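Local atomic coordinates of putative aminopeptidase (Leishmania major, PDB entry 5NTH), a protein that probably acts as a manganese-dependent aminopeptidase of the M17 family, removing residues from the N-terminal end of peptides. Residues C225-D228 against T229-A233; Q498-S501 against E502-G506; T524-G527 against V528-F532. One frame throughout, in Å; residues are numbered along the deposited sequence.

In the fold
Three local contacts follow one another along the chain, none enclosing or crossing another, all within the catalytic domain. Contact 1 (225-228 with 229-233) ends the loop after helix 203-221 and starts helix 229-243, beside helix 12-26. Contact 2 (498-501 with 502-506) turns the chain between helix 488-497 and strand 508-512, against helix 391-404. Contact 3 (524-527 with 528-532) leads from strand 522-523 into helix 528-536, which packs on helix 323-341 and the middle of helix 203-221. The centres of contacts 1 and 3 are about 21 Å apart; that of contact 2 is about 30 Å from contact 1's and about 25 Å from contact 3's.

Contact 1 (C225-D228 against T229-A233); sequences CMLD and TVVYA
Asp228 meets the first turn of helix 229-243 with its carboxylate, and its side chain can be followed outward atom by atom. CB lies beside the backbone N of Thr229, the next residue. CG sits between the backbone N and the carbonyl carbon (chi1 61°), which carries OD1 back over the opening of the helix. There OD1 takes two backbone N-H groups: Val231 N at 2.9 Å from Asp228 OD1, met nearly end-on to the C-O bond with an N-H...O angle of 154°, and Val230 N at 3.0 Å from Asp228 OD1, a weak bond because its angle is only 121°. OD2, the other tip, forms a salt bridge with Arg8, so both carboxylate oxygens have partners. The main chain adds the first helical bond, Tyr232 N to Asp228 O at 3.0 Å.

Apolar groups close the same turn: Leu227 CD1 reaches Tyr232 CB at 3.8 Å and Val231 CG1 at 4.0 Å. Separately, the methyl Val231 CG2 touches the carbonyl oxygen Met226 O at 3.4 Å. Beyond the turn, Tyr232 OH bonds to Ser325 OG, and the Tyr232 side chain is about 9 Å from that of Lys298, a manganese ligand. OD1 accepting from the amides two and three residues on, the first weakly, marks Asp228 as a classical aspartate N-cap.

Contact 2 (Q498-S501 against E502-G506); sequences QHLS and ERFRG
A type I beta turn from Ser501 to Phe504 reverses the chain here, and Ser501 supports it with both its main chain and its hydroxyl. The closing bond runs from Phe504 N to Ser501 O at 3.1 Å with an N-H...O angle of 157°. A second bond, Arg503 N to Ser501 OG at 3.1 Å, ties the side chain to the middle of the turn. It is possible because OG points anti to the backbone N of its own residue (chi1 162°), which swings it over the following amides. The same oxygen lies 3.3 Å from Arg503 CG, so the start of the arginine chain runs past the hydroxyl. On the apolar side, Leu500 CD1 approaches the Phe504 ring at an oblique angle, 4.1 Å from CE2.

Beyond the turn, Arg503 extends to bond through NE and NH2 with the carbonyl oxygens of Thr403 and Gln406. Leu500 rests on Val399, Ser501 on Tyr400 and Phe504 on Thr403, which sets the whole turn against helix 391-404 as the chain passes from helix 488-497 to strand 508-512.

Contact 3 (T524-G527 against V528-F532); sequences TGYG and VTLVF
Gly525 and Gly527 present their carbonyl oxygens to the start of helix 528-536, and these backbone bonds come first. Val531 N donates to Gly527 O at 3.2 Å with an N-H...O angle of 164°; this is the first i to i+4 bond of the helix. At the first residue of the helix, Val528 N points almost straight at Gly525 O, but the 3.4 Å separation makes the bond weak. Ahead of both, Tyr526 N donates to Thr524 OG1 at 3.2 Å, an ST turn, and that hydroxyl also bonds to Pro516 O.

The second kind of interaction is apolar. The Tyr526 side chain leaves its backbone anti to N (chi1 -174°), and its far end comes round to Leu530. Leu530 CD2 lies 4.1 Å from Tyr526 CE1 and 3.9 Å from Tyr526 OH, a methyl approaching the phenol end at a slant. Two further methyls make van der Waals contacts with carbonyl oxygens: Val528 CG2 is 3.3 Å from Gly525 O, while Val531 CG2 comes to 3.5 Å from Gly527 O.

Conformation is the remaining element. Gly525 has a positive phi (79°), which favours glycine. At Gly527 the demand is stronger, since a beta carbon would be jammed against the carbonyl oxygen of Tyr526 and crowd the N of Val528.

Asp454 serves the helix start from outside: its OD2 accepts from Gly527 N and, weakly, from Thr529 N and Leu530 N. The arrangement is that of a glycine N-cap, with an aspartate distant in sequence meeting the first-turn amides, at the buried start of a helix of the catalytic domain packed on helices 203-221, 323-341 and 439-452.

Contact 1 (C225-D228 against T229-A233)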
ATOM      1  N   CYS A 225     -10.077 -14.862  24.447  1.00 28.50           N
ATOM      2  CA  CYS A 225     -11.127 -14.419  25.383  1.00 29.93           C
ATOM      3  C   CYS A 225     -11.414 -15.503  26.413  1.00 30.27           C
ATOM      4  O   CYS A 225     -11.915 -15.211  27.479  1.00 30.48           O
ATOM      5  CB  CYS A 225     -12.425 -14.031  24.643  1.00 30.15           C
ATOM      6  SG  CYS A 225     -13.126 -15.280  23.503  1.00 31.78           S
ATOM      7  N   MET A 226     -11.098 -16.754  26.071  1.00 31.43           N
ATOM      8  CA  MET A 226     -11.239 -17.899  26.982  1.00 31.93           C
ATOM      9  C   MET A 226      -9.914 -18.511  27.391  1.00 29.72           C
ATOM     10  O   MET A 226      -9.677 -18.720  28.568  1.00 29.41           O
ATOM     11  CB  MET A 226     -12.071 -18.981  26.309  1.00 33.90           C
ATOM     12  CG  MET A 226     -12.121 -20.272  27.107  1.00 36.36           C
ATOM     13  SD  MET A 226     -13.005 -20.026  28.643  1.00 38.84           S
ATOM     14  CE  MET A 226     -14.680 -20.115  27.965  1.00 37.81           C
ATOM     15  N   LEU A 227      -9.092 -18.865  26.418  1.00 27.88           N
ATOM     16  CA  LEU A 227      -7.769 -19.363  26.716  1.00 27.67           C
ATOM     17  C   LEU A 227      -6.752 -18.240  26.738  1.00 28.13           C
ATOM     18  O   LEU A 227      -6.086 -17.949  25.733  1.00 28.03           O
ATOM     19  CB  LEU A 227      -7.308 -20.436  25.732  1.00 27.38           C
ATOM     20  CG  LEU A 227      -5.994 -21.064  26.211  1.00 27.25           C
ATOM     21  CD1 LEU A 227      -6.172 -21.880  27.476  1.00 26.75           C
ATOM     22  CD2 LEU A 227      -5.438 -21.929  25.122  1.00 27.98           C
ATOM     23  N   ASP A 228      -6.608 -17.658  27.917  1.00 28.59           N
ATOM     24  CA  ASP A 228      -5.610 -16.633  28.177  1.00 29.30           C
ATOM     25  C   ASP A 228      -4.521 -17.258  29.033  1.00 29.03           C
ATOM     26  O   ASP A 228      -4.527 -18.460  29.275  1.00 30.09           O
ATOM     27  CB  ASP A 228      -6.268 -15.418  28.858  1.00 30.33           C
ATOM     28  CG  ASP A 228      -6.910 -15.753  30.201  1.00 30.45           C
ATOM     29  OD1 ASP A 228      -6.448 -16.660  30.897  1.00 31.82           O
ATOM     30  OD2 ASP A 228      -7.889 -15.100  30.570  1.00 32.00           O
ATOM     31  N   THR A 229      -3.607 -16.449  29.525  1.00 28.46           N
ATOM     32  CA  THR A 229      -2.476 -16.972  30.256  1.00 29.01           C
ATOM     33  C   THR A 229      -2.809 -17.489  31.628  1.00 29.60           C
ATOM     34  O   THR A 229      -2.101 -18.340  32.126  1.00 30.72           O
ATOM     35  CB  THR A 229      -1.372 -15.922  30.431  1.00 29.04           C
ATOM     36  OG1 THR A 229      -1.849 -14.828  31.219  1.00 27.94           O
ATOM     37  CG2 THR A 229      -0.886 -15.434  29.059  1.00 29.39           C
ATOM     38  N   VAL A 230      -3.849 -16.967  32.260  1.00 30.11           N
ATOM     39  CA  VAL A 230      -4.222 -17.448  33.597  1.00 30.60           C
ATOM     40  C   VAL A 230      -4.942 -18.784  33.504  1.00 29.73           C
ATOM     41  O   VAL A 230      -4.799 -19.640  34.374  1.00 29.50           O
ATOM     42  CB  VAL A 230      -5.056 -16.405  34.367  1.00 30.99           C
ATOM     43  CG1 VAL A 230      -5.632 -16.977  35.650  1.00 30.90           C
ATOM     44  CG2 VAL A 230      -4.169 -15.221  34.721  1.00 31.20           C
ATOM     45  N   VAL A 231      -5.704 -18.954  32.439  1.00 29.50           N
ATOM     46  CA  VAL A 231      -6.491 -20.150  32.278  1.00 30.55           C
ATOM     47  C   VAL A 231      -5.552 -21.253  31.843  1.00 31.91           C
ATOM     48  O   VAL A 231      -5.523 -22.307  32.466  1.00 32.19           O
ATOM     49  CB  VAL A 231      -7.631 -19.964  31.258  1.00 30.20           C
ATOM     50  CG1 VAL A 231      -8.270 -21.308  30.886  1.00 29.87           C
ATOM     51  CG2 VAL A 231      -8.692 -19.042  31.835  1.00 29.62           C
ATOM     52  N   TYR A 232      -4.791 -20.990  30.776  1.00 32.13           N
ATOM     53  CA  TYR A 232      -3.748 -21.891  30.300  1.00 30.79           C
ATOM     54  C   TYR A 232      -2.877 -22.354  31.466  1.00 31.34           C
ATOM     55  O   TYR A 232      -2.521 -23.520  31.538  1.00 31.74           O
ATOM     56  CB  TYR A 232      -2.876 -21.187  29.280  1.00 30.54           C
ATOM     57  CG  TYR A 232      -2.144 -22.062  28.304  1.00 30.90           C
ATOM     58  CD1 TYR A 232      -1.943 -23.429  28.526  1.00 31.63           C
ATOM     59  CD2 TYR A 232      -1.621 -21.507  27.142  1.00 31.24           C
ATOM     60  CE1 TYR A 232      -1.266 -24.206  27.611  1.00 32.83           C
ATOM     61  CE2 TYR A 232      -0.942 -22.272  26.214  1.00 32.21           C
ATOM     62  CZ  TYR A 232      -0.755 -23.621  26.443  1.00 33.76           C
ATOM     63  OH  TYR A 232      -0.063 -24.393  25.498  1.00 35.63           O
ATOM     64  N   ALA A 233      -2.556 -21.459  32.396  1.00 31.36           N
ATOM     65  CA  ALA A 233      -1.771 -21.852  33.591  1.00 32.52           C
ATOM     66  C   ALA A 233      -2.516 -22.748  34.594  1.00 32.56           C
ATOM     67  O   ALA A 233      -1.942 -23.666  35.188  1.00 32.97           O
ATOM     68  CB  ALA A 233      -1.279 -20.621  34.317  1.00 33.18           C
TER

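Contact 2 (Q498-S501 against E502-G506)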
ATOM      1  N   GLN A 498      20.919 -17.526  21.174  1.00 25.50           N
ATOM      2  CA  GLN A 498      21.882 -16.738  21.928  1.00 25.08           C
ATOM      3  C   GLN A 498      21.595 -16.690  23.404  1.00 24.89           C
ATOM      4  O   GLN A 498      22.453 -16.273  24.151  1.00 25.53           O
ATOM      5  CB  GLN A 498      21.957 -15.312  21.414  1.00 25.44           C
ATOM      6  CG  GLN A 498      22.234 -15.151  19.937  1.00 25.77           C
ATOM      7  CD  GLN A 498      23.283 -16.119  19.427  1.00 26.60           C
ATOM      8  OE1 GLN A 498      22.946 -17.125  18.795  1.00 29.04           O
ATOM      9  NE2 GLN A 498      24.543 -15.848  19.715  1.00 26.09           N
ATOM     10  N   HIS A 499      20.409 -17.106  23.838  1.00 24.75           N
ATOM     11  CA  HIS A 499      20.018 -16.963  25.246  1.00 24.98           C
ATOM     12  C   HIS A 499      20.174 -18.256  26.019  1.00 24.59           C
ATOM     13  O   HIS A 499      19.791 -18.334  27.181  1.00 23.69           O
ATOM     14  CB  HIS A 499      18.623 -16.306  25.342  1.00 25.48           C
ATOM     15  CG  HIS A 499      18.612 -14.940  24.709  1.00 26.52           C
ATOM     16  ND1 HIS A 499      19.148 -13.831  25.327  1.00 26.95           N
ATOM     17  CD2 HIS A 499      18.280 -14.540  23.456  1.00 26.76           C
ATOM     18  CE1 HIS A 499      19.099 -12.799  24.501  1.00 27.16           C
ATOM     19  NE2 HIS A 499      18.580 -13.205  23.356  1.00 26.75           N
ATOM     20  N   LEU A 500      20.778 -19.255  25.379  1.00 24.99           N
ATOM     21  CA  LEU A 500      21.049 -20.517  26.048  1.00 26.06           C
ATOM     22  C   LEU A 500      22.179 -20.277  27.009  1.00 26.90           C
ATOM     23  O   LEU A 500      23.235 -19.794  26.607  1.00 26.81           O
ATOM     24  CB  LEU A 500      21.482 -21.627  25.092  1.00 25.51           C
ATOM     25  CG  LEU A 500      20.576 -21.924  23.905  1.00 25.34           C
ATOM     26  CD1 LEU A 500      21.332 -22.725  22.867  1.00 24.91           C
ATOM     27  CD2 LEU A 500      19.314 -22.643  24.334  1.00 25.60           C
ATOM     28  N   SER A 501      21.949 -20.625  28.265  1.00 28.35           N
ATOM     29  CA  SER A 501      22.993 -20.656  29.250  1.00 29.81           C
ATOM     30  C   SER A 501      24.260 -21.348  28.734  1.00 30.42           C
ATOM     31  O   SER A 501      24.208 -22.346  28.024  1.00 29.26           O
ATOM     32  CB  SER A 501      22.513 -21.369  30.497  1.00 30.88           C
ATOM     33  OG  SER A 501      23.632 -21.762  31.266  1.00 31.33           O
ATOM     34  N   GLU A 502      25.403 -20.781  29.108  1.00 33.40           N
ATOM     35  CA  GLU A 502      26.705 -21.280  28.666  1.00 34.52           C
ATOM     36  C   GLU A 502      27.013 -22.645  29.254  1.00 32.25           C
ATOM     37  O   GLU A 502      27.805 -23.357  28.702  1.00 32.74           O
ATOM     38  CB  GLU A 502      27.813 -20.263  28.959  1.00 37.67           C
ATOM     39  CG  GLU A 502      27.724 -19.019  28.065  1.00 42.20           C
ATOM     40  CD  GLU A 502      28.948 -18.085  28.134  1.00 49.32           C
ATOM     41  OE1 GLU A 502      30.114 -18.590  28.264  1.00 50.63           O
ATOM     42  OE2 GLU A 502      28.741 -16.831  28.023  1.00 53.82           O
ATOM     43  N   ARG A 503      26.343 -23.036  30.330  1.00 30.92           N
ATOM     44  CA  ARG A 503      26.512 -24.379  30.894  1.00 30.21           C
ATOM     45  C   ARG A 503      25.907 -25.494  30.029  1.00 30.48           C
ATOM     46  O   ARG A 503      26.239 -26.659  30.202  1.00 30.37           O
ATOM     47  CB  ARG A 503      25.951 -24.443  32.327  1.00 29.33           C
ATOM     48  CG  ARG A 503      24.485 -24.760  32.471  1.00 29.29           C
ATOM     49  CD  ARG A 503      24.139 -24.903  33.936  1.00 29.85           C
ATOM     50  NE  ARG A 503      22.704 -25.102  34.162  1.00 29.86           N
ATOM     51  CZ  ARG A 503      22.125 -25.256  35.361  1.00 31.01           C
ATOM     52  NH1 ARG A 503      22.846 -25.260  36.472  1.00 30.50           N
ATOM     53  NH2 ARG A 503      20.798 -25.401  35.463  1.00 32.71           N
ATOM     54  N   PHE A 504      24.997 -25.144  29.131  1.00 30.22           N
ATOM     55  CA  PHE A 504      24.355 -26.124  28.276  1.00 30.27           C
ATOM     56  C   PHE A 504      25.213 -26.334  27.052  1.00 30.62           C
ATOM     57  O   PHE A 504      25.536 -25.387  26.374  1.00 30.73           O
ATOM     58  CB  PHE A 504      22.971 -25.632  27.869  1.00 30.55           C
ATOM     59  CG  PHE A 504      22.369 -26.389  26.745  1.00 30.27           C
ATOM     60  CD1 PHE A 504      21.866 -27.652  26.958  1.00 30.82           C
ATOM     61  CD2 PHE A 504      22.319 -25.841  25.476  1.00 30.79           C
ATOM     62  CE1 PHE A 504      21.319 -28.383  25.915  1.00 31.86           C
ATOM     63  CE2 PHE A 504      21.762 -26.544  24.428  1.00 31.86           C
ATOM     64  CZ  PHE A 504      21.255 -27.830  24.650  1.00 32.03           C
ATOM     65  N   ARG A 505      25.534 -27.583  26.755  1.00 32.47           N
ATOM     66  CA  ARG A 505      26.551 -27.928  25.752  1.00 33.64           C
ATOM     67  C   ARG A 505      26.060 -28.835  24.578  1.00 34.46           C
ATOM     68  O   ARG A 505      26.751 -28.951  23.561  1.00 36.98           O
ATOM     69  CB  ARG A 505      27.775 -28.534  26.482  1.00 32.03           C
ATOM     70  N   GLY A 506      24.882 -29.452  24.695  1.00 33.95           N
ATOM     71  CA  GLY A 506      24.334 -30.305  23.613  1.00 33.57           C
ATOM     72  C   GLY A 506      23.423 -29.578  22.610  1.00 33.66           C
ATOM     73  O   GLY A 506      23.240 -28.374  22.680  1.00 34.02           O
TER

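Contact 3 (T524-G527 against V528-F532)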
ATOM      1  N   THR A 524      -4.114 -28.234  13.886  1.00 25.63           N
ATOM      2  CA  THR A 524      -3.722 -29.566  13.445  1.00 25.71           C
ATOM      3  C   THR A 524      -3.201 -30.469  14.542  1.00 25.79           C
ATOM      4  O   THR A 524      -3.122 -31.671  14.346  1.00 26.45           O
ATOM      5  CB  THR A 524      -2.658 -29.533  12.331  1.00 25.52           C
ATOM      6  OG1 THR A 524      -1.451 -28.932  12.811  1.00 25.66           O
ATOM      7  CG2 THR A 524      -3.186 -28.777  11.128  1.00 25.57           C
ATOM      8  N   GLY A 525      -2.835 -29.903  15.681  1.00 26.23           N
ATOM      9  CA  GLY A 525      -2.167 -30.659  16.742  1.00 26.68           C
ATOM     10  C   GLY A 525      -0.674 -30.877  16.494  1.00 26.93           C
ATOM     11  O   GLY A 525      -0.005 -31.564  17.279  1.00 27.69           O
ATOM     12  N   TYR A 526      -0.146 -30.293  15.412  1.00 25.98           N
ATOM     13  CA  TYR A 526       1.249 -30.454  15.045  1.00 25.69           C
ATOM     14  C   TYR A 526       2.169 -30.246  16.229  1.00 26.46           C
ATOM     15  O   TYR A 526       2.008 -29.285  16.970  1.00 26.86           O
ATOM     16  CB  TYR A 526       1.646 -29.456  13.987  1.00 24.89           C
ATOM     17  CG  TYR A 526       3.035 -29.668  13.460  1.00 24.06           C
ATOM     18  CD1 TYR A 526       4.174 -29.423  14.253  1.00 23.80           C
ATOM     19  CD2 TYR A 526       3.231 -30.106  12.175  1.00 23.65           C
ATOM     20  CE1 TYR A 526       5.456 -29.621  13.765  1.00 22.99           C
ATOM     21  CE2 TYR A 526       4.512 -30.284  11.682  1.00 23.73           C
ATOM     22  CZ  TYR A 526       5.612 -30.034  12.482  1.00 23.17           C
ATOM     23  OH  TYR A 526       6.851 -30.268  11.967  1.00 23.52           O
ATOM     24  N   GLY A 527       3.151 -31.140  16.353  1.00 26.81           N
ATOM     25  CA  GLY A 527       4.183 -31.047  17.350  1.00 26.90           C
ATOM     26  C   GLY A 527       4.142 -32.204  18.311  1.00 27.62           C
ATOM     27  O   GLY A 527       5.182 -32.671  18.751  1.00 28.05           O
ATOM     28  N   VAL A 528       2.940 -32.652  18.645  1.00 28.69           N
ATOM     29  CA  VAL A 528       2.717 -33.652  19.678  1.00 29.93           C
ATOM     30  C   VAL A 528       3.355 -34.984  19.318  1.00 31.36           C
ATOM     31  O   VAL A 528       3.948 -35.656  20.170  1.00 33.40           O
ATOM     32  CB  VAL A 528       1.213 -33.915  19.861  1.00 30.32           C
ATOM     33  CG1 VAL A 528       0.987 -35.087  20.803  1.00 30.65           C
ATOM     34  CG2 VAL A 528       0.507 -32.670  20.394  1.00 30.15           C
ATOM     35  N   THR A 529       3.194 -35.368  18.056  1.00 31.43           N
ATOM     36  CA  THR A 529       3.649 -36.658  17.563  1.00 30.55           C
ATOM     37  C   THR A 529       5.061 -36.566  16.984  1.00 30.09           C
ATOM     38  O   THR A 529       5.754 -37.600  16.842  1.00 30.31           O
ATOM     39  CB  THR A 529       2.670 -37.225  16.507  1.00 31.05           C
ATOM     40  OG1 THR A 529       1.325 -37.147  16.997  1.00 31.88           O
ATOM     41  CG2 THR A 529       2.949 -38.684  16.218  1.00 31.77           C
ATOM     42  N   LEU A 530       5.498 -35.354  16.631  1.00 27.98           N
ATOM     43  CA  LEU A 530       6.864 -35.179  16.198  1.00 26.34           C
ATOM     44  C   LEU A 530       7.777 -35.526  17.372  1.00 25.47           C
ATOM     45  O   LEU A 530       8.688 -36.336  17.246  1.00 24.87           O
ATOM     46  CB  LEU A 530       7.089 -33.763  15.710  1.00 26.48           C
ATOM     47  CG  LEU A 530       8.525 -33.445  15.279  1.00 27.04           C
ATOM     48  CD1 LEU A 530       9.005 -34.247  14.066  1.00 26.91           C
ATOM     49  CD2 LEU A 530       8.599 -31.960  15.026  1.00 27.25           C
ATOM     50  N   VAL A 531       7.471 -34.937  18.521  1.00 25.34           N
ATOM     51  CA  VAL A 531       8.262 -35.048  19.753  1.00 25.27           C
ATOM     52  C   VAL A 531       8.206 -36.430  20.401  1.00 26.38           C
ATOM     53  O   VAL A 531       9.192 -36.919  20.935  1.00 27.17           O
ATOM     54  CB  VAL A 531       7.772 -34.015  20.762  1.00 24.78           C
ATOM     55  CG1 VAL A 531       8.235 -34.307  22.171  1.00 25.00           C
ATOM     56  CG2 VAL A 531       8.264 -32.649  20.360  1.00 25.03           C
ATOM     57  N   PHE A 532       7.033 -37.036  20.388  1.00 27.33           N
ATOM     58  CA  PHE A 532       6.901 -38.404  20.800  1.00 27.26           C
ATOM     59  C   PHE A 532       7.852 -39.290  19.989  1.00 27.33           C
ATOM     60  O   PHE A 532       8.634 -40.025  20.567  1.00 27.43           O
ATOM     61  CB  PHE A 532       5.456 -38.845  20.650  1.00 27.63           C
ATOM     62  CG  PHE A 532       5.125 -40.074  21.427  1.00 27.83           C
ATOM     63  CD1 PHE A 532       5.293 -41.314  20.874  1.00 27.68           C
ATOM     64  CD2 PHE A 532       4.647 -39.977  22.740  1.00 28.78           C
ATOM     65  CE1 PHE A 532       4.974 -42.449  21.604  1.00 28.68           C
ATOM     66  CE2 PHE A 532       4.320 -41.110  23.480  1.00 28.85           C
ATOM     67  CZ  PHE A 532       4.482 -42.349  22.906  1.00 28.50           C
TER